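Side-chain contact in SusD superfamily protein (Parabacteroides distasonis, PDB 3OTN), which probably binds carbohydrate or another nutrient at the bacterial outer membrane: residues T310-H315 with F340-V345. Numbering follows the deposited sequence.
Sequences TNYKGH and FDQVAV. With EDO (1,2-ethanediol), chain O.
With CG anti to the backbone N in both residues (chi1 -151° in Tyr312), the two aromatic side chains come from opposite directions, bringing the far end of Phe340 over a face of the Tyr312 ring. Phe340 CZ lies above that face, displaced toward its rim, and comes within 3.4 Å of Tyr312 CZ. The ring planes are inclined at 57° with centroids 5.0 Å apart, an oblique aromatic pair. At the edge of the Phe340 ring, near its plane, Tyr312 OH is 3.4 Å from Phe340 CE1. On the other ring, Val345 CG2 stands over the centre of one Phe340 face, so Val345, in the first turn of the helix, covers that face.

The hydroxyl is held by polar groups as well. Gln342, its chain extended beyond CG, brings NE2 to the edge of the Tyr312 ring and donates to Tyr312 OH across 3.2 Å; the N-H...O angle of 175° and the position of the oxygen in the amide plane mark a straight though long bond. Asp346 OD1 is a second hydrogen-bonding partner of the same hydroxyl. A phenylalanine in place of Tyr312 would probably leave the Gln342 amide and the Asp346 carboxylate without the hydroxyl they share.

The helix start is capped by Asp341, whose OD1 accepts from Ala344 N at 3.2 Å, well above the carboxylate plane. Through its hydroxyl bonds to Gln342 and Asp346, Tyr312, at the end of the central strand 308-312 of an antiparallel sheet flanked by 329-331 and 334-336, joins this small sheet to helix 342-348. Farther along, His315 NE2 bonds to Asp346 O, while Phe340, just before the helix, stacks on Tyr337 and meets Phe309 of strand 308-312 edge-to-face.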
loop_
_atom_site.group_PDB
_atom_site.type_symbol
_atom_site.label_atom_id
_atom_site.label_comp_id
_atom_site.label_asym_id
_atom_site.label_seq_id
_atom_site.Cartn_x
_atom_site.Cartn_y
_atom_site.Cartn_z
ATOM N N THR A 310 4.810 -20.854 11.719
ATOM C CA THR A 310 3.926 -22.010 11.945
ATOM C C THR A 310 3.970 -22.515 13.389
ATOM O O THR A 310 3.206 -23.400 13.753
ATOM C CB THR A 310 4.356 -23.188 11.046
ATOM O OG1 THR A 310 5.689 -23.562 11.392
ATOM C CG2 THR A 310 4.319 -22.833 9.579
ATOM N N ASN A 311 4.899 -22.004 14.197
ATOM C CA ASN A 311 4.934 -22.289 15.607
ATOM C C ASN A 311 5.442 -21.065 16.402
ATOM O O ASN A 311 6.111 -20.174 15.857
ATOM C CB ASN A 311 5.801 -23.536 15.867
ATOM C CG ASN A 311 7.284 -23.282 15.618
ATOM O OD1 ASN A 311 7.899 -22.461 16.285
ATOM N ND2 ASN A 311 7.859 -24.000 14.665
ATOM N N TYR A 312 5.108 -21.032 17.682
ATOM C CA TYR A 312 5.585 -19.981 18.593
ATOM C C TYR A 312 5.488 -20.538 20.005
ATOM O O TYR A 312 5.539 -21.754 20.174
ATOM C CB TYR A 312 4.838 -18.635 18.375
ATOM C CG TYR A 312 5.685 -17.427 18.713
ATOM C CD1 TYR A 312 6.763 -17.053 17.916
ATOM C CD2 TYR A 312 5.428 -16.661 19.864
ATOM C CE1 TYR A 312 7.590 -15.948 18.258
ATOM C CE2 TYR A 312 6.244 -15.566 20.203
ATOM C CZ TYR A 312 7.309 -15.217 19.392
ATOM O OH TYR A 312 8.086 -14.149 19.751
ATOM N N LYS A 313 5.552 -19.707 21.024
ATOM C CA LYS A 313 5.342 -20.153 22.400
ATOM C C LYS A 313 4.184 -19.350 22.959
ATOM O O LYS A 313 3.958 -18.213 22.541
ATOM C CB LYS A 313 6.597 -19.913 23.243
ATOM C CG LYS A 313 7.878 -20.550 22.689
ATOM C CD LYS A 313 9.033 -20.563 23.728
ATOM C CE LYS A 313 10.377 -20.898 23.075
ATOM N NZ LYS A 313 11.471 -21.127 24.058
ATOM N N GLY A 314 3.447 -19.940 23.887
ATOM C CA GLY A 314 2.399 -19.223 24.599
ATOM C C GLY A 314 3.017 -18.134 25.463
ATOM O O GLY A 314 4.083 -18.316 26.033
ATOM N N HIS A 315 2.350 -16.994 25.550
ATOM C CA HIS A 315 2.882 -15.877 26.333
ATOM C C HIS A 315 2.648 -16.180 27.830
ATOM O O HIS A 315 1.593 -16.719 28.167
ATOM C CB HIS A 315 2.195 -14.577 25.924
ATOM C CG HIS A 315 2.812 -13.364 26.529
ATOM N ND1 HIS A 315 2.447 -12.885 27.772
ATOM C CD2 HIS A 315 3.774 -12.529 26.072
ATOM C CE1 HIS A 315 3.143 -11.799 28.048
ATOM N NE2 HIS A 315 3.961 -11.565 27.037
ATOM N N PHE A 340 6.088 -8.997 12.243
ATOM C CA PHE A 340 6.107 -9.427 13.641
ATOM C C PHE A 340 7.120 -8.600 14.471
ATOM O O PHE A 340 8.305 -8.940 14.621
ATOM C CB PHE A 340 6.379 -10.929 13.666
ATOM C CG PHE A 340 6.119 -11.607 14.982
ATOM C CD1 PHE A 340 7.086 -11.613 16.002
ATOM C CD2 PHE A 340 4.959 -12.364 15.160
ATOM C CE1 PHE A 340 6.843 -12.314 17.200
ATOM C CE2 PHE A 340 4.715 -13.019 16.327
ATOM C CZ PHE A 340 5.667 -13.011 17.355
ATOM N N ASP A 341 6.627 -7.470 14.958
ATOM C CA ASP A 341 7.331 -6.600 15.910
ATOM C C ASP A 341 7.445 -7.389 17.203
ATOM O O ASP A 341 6.526 -7.415 18.027
ATOM C CB ASP A 341 6.553 -5.272 16.063
ATOM C CG ASP A 341 7.194 -4.290 17.072
ATOM O OD1 ASP A 341 8.132 -4.646 17.824
ATOM O OD2 ASP A 341 6.696 -3.149 17.137
ATOM N N GLN A 342 8.590 -8.037 17.359
ATOM C CA GLN A 342 8.796 -9.007 18.398
ATOM C C GLN A 342 8.746 -8.409 19.805
ATOM O O GLN A 342 8.183 -9.019 20.712
ATOM C CB GLN A 342 10.108 -9.744 18.195
ATOM C CG GLN A 342 10.266 -10.930 19.135
ATOM C CD GLN A 342 11.277 -11.939 18.630
ATOM O OE1 GLN A 342 12.365 -11.557 18.163
ATOM N NE2 GLN A 342 10.918 -13.240 18.697
ATOM N N VAL A 343 9.301 -7.215 19.980
ATOM C CA VAL A 343 9.182 -6.504 21.255
ATOM C C VAL A 343 7.708 -6.226 21.593
ATOM O O VAL A 343 7.287 -6.406 22.729
ATOM C CB VAL A 343 10.033 -5.189 21.276
ATOM C CG1 VAL A 343 9.718 -4.367 22.525
ATOM C CG2 VAL A 343 11.551 -5.567 21.252
ATOM N N ALA A 344 6.927 -5.839 20.596
ATOM C CA ALA A 344 5.511 -5.545 20.809
ATOM C C ALA A 344 4.744 -6.822 21.196
ATOM O O ALA A 344 3.949 -6.830 22.166
ATOM C CB ALA A 344 4.902 -4.859 19.575
ATOM N N VAL A 345 5.025 -7.901 20.477
ATOM C CA VAL A 345 4.287 -9.152 20.656
ATOM C C VAL A 345 4.678 -9.817 21.967
ATOM O O VAL A 345 3.805 -10.283 22.682
ATOM C CB VAL A 345 4.472 -10.124 19.451
ATOM C CG1 VAL A 345 3.778 -11.520 19.697
ATOM C CG2 VAL A 345 3.960 -9.479 18.153
HETATM C C1 EDO O . 5.342 -26.866 13.579
HETATM O O1 EDO O . 6.372 -25.943 13.238
HETATM C C2 EDO O . 5.096 -27.809 12.398
HETATM O O2 EDO O . 4.428 -27.099 11.359
#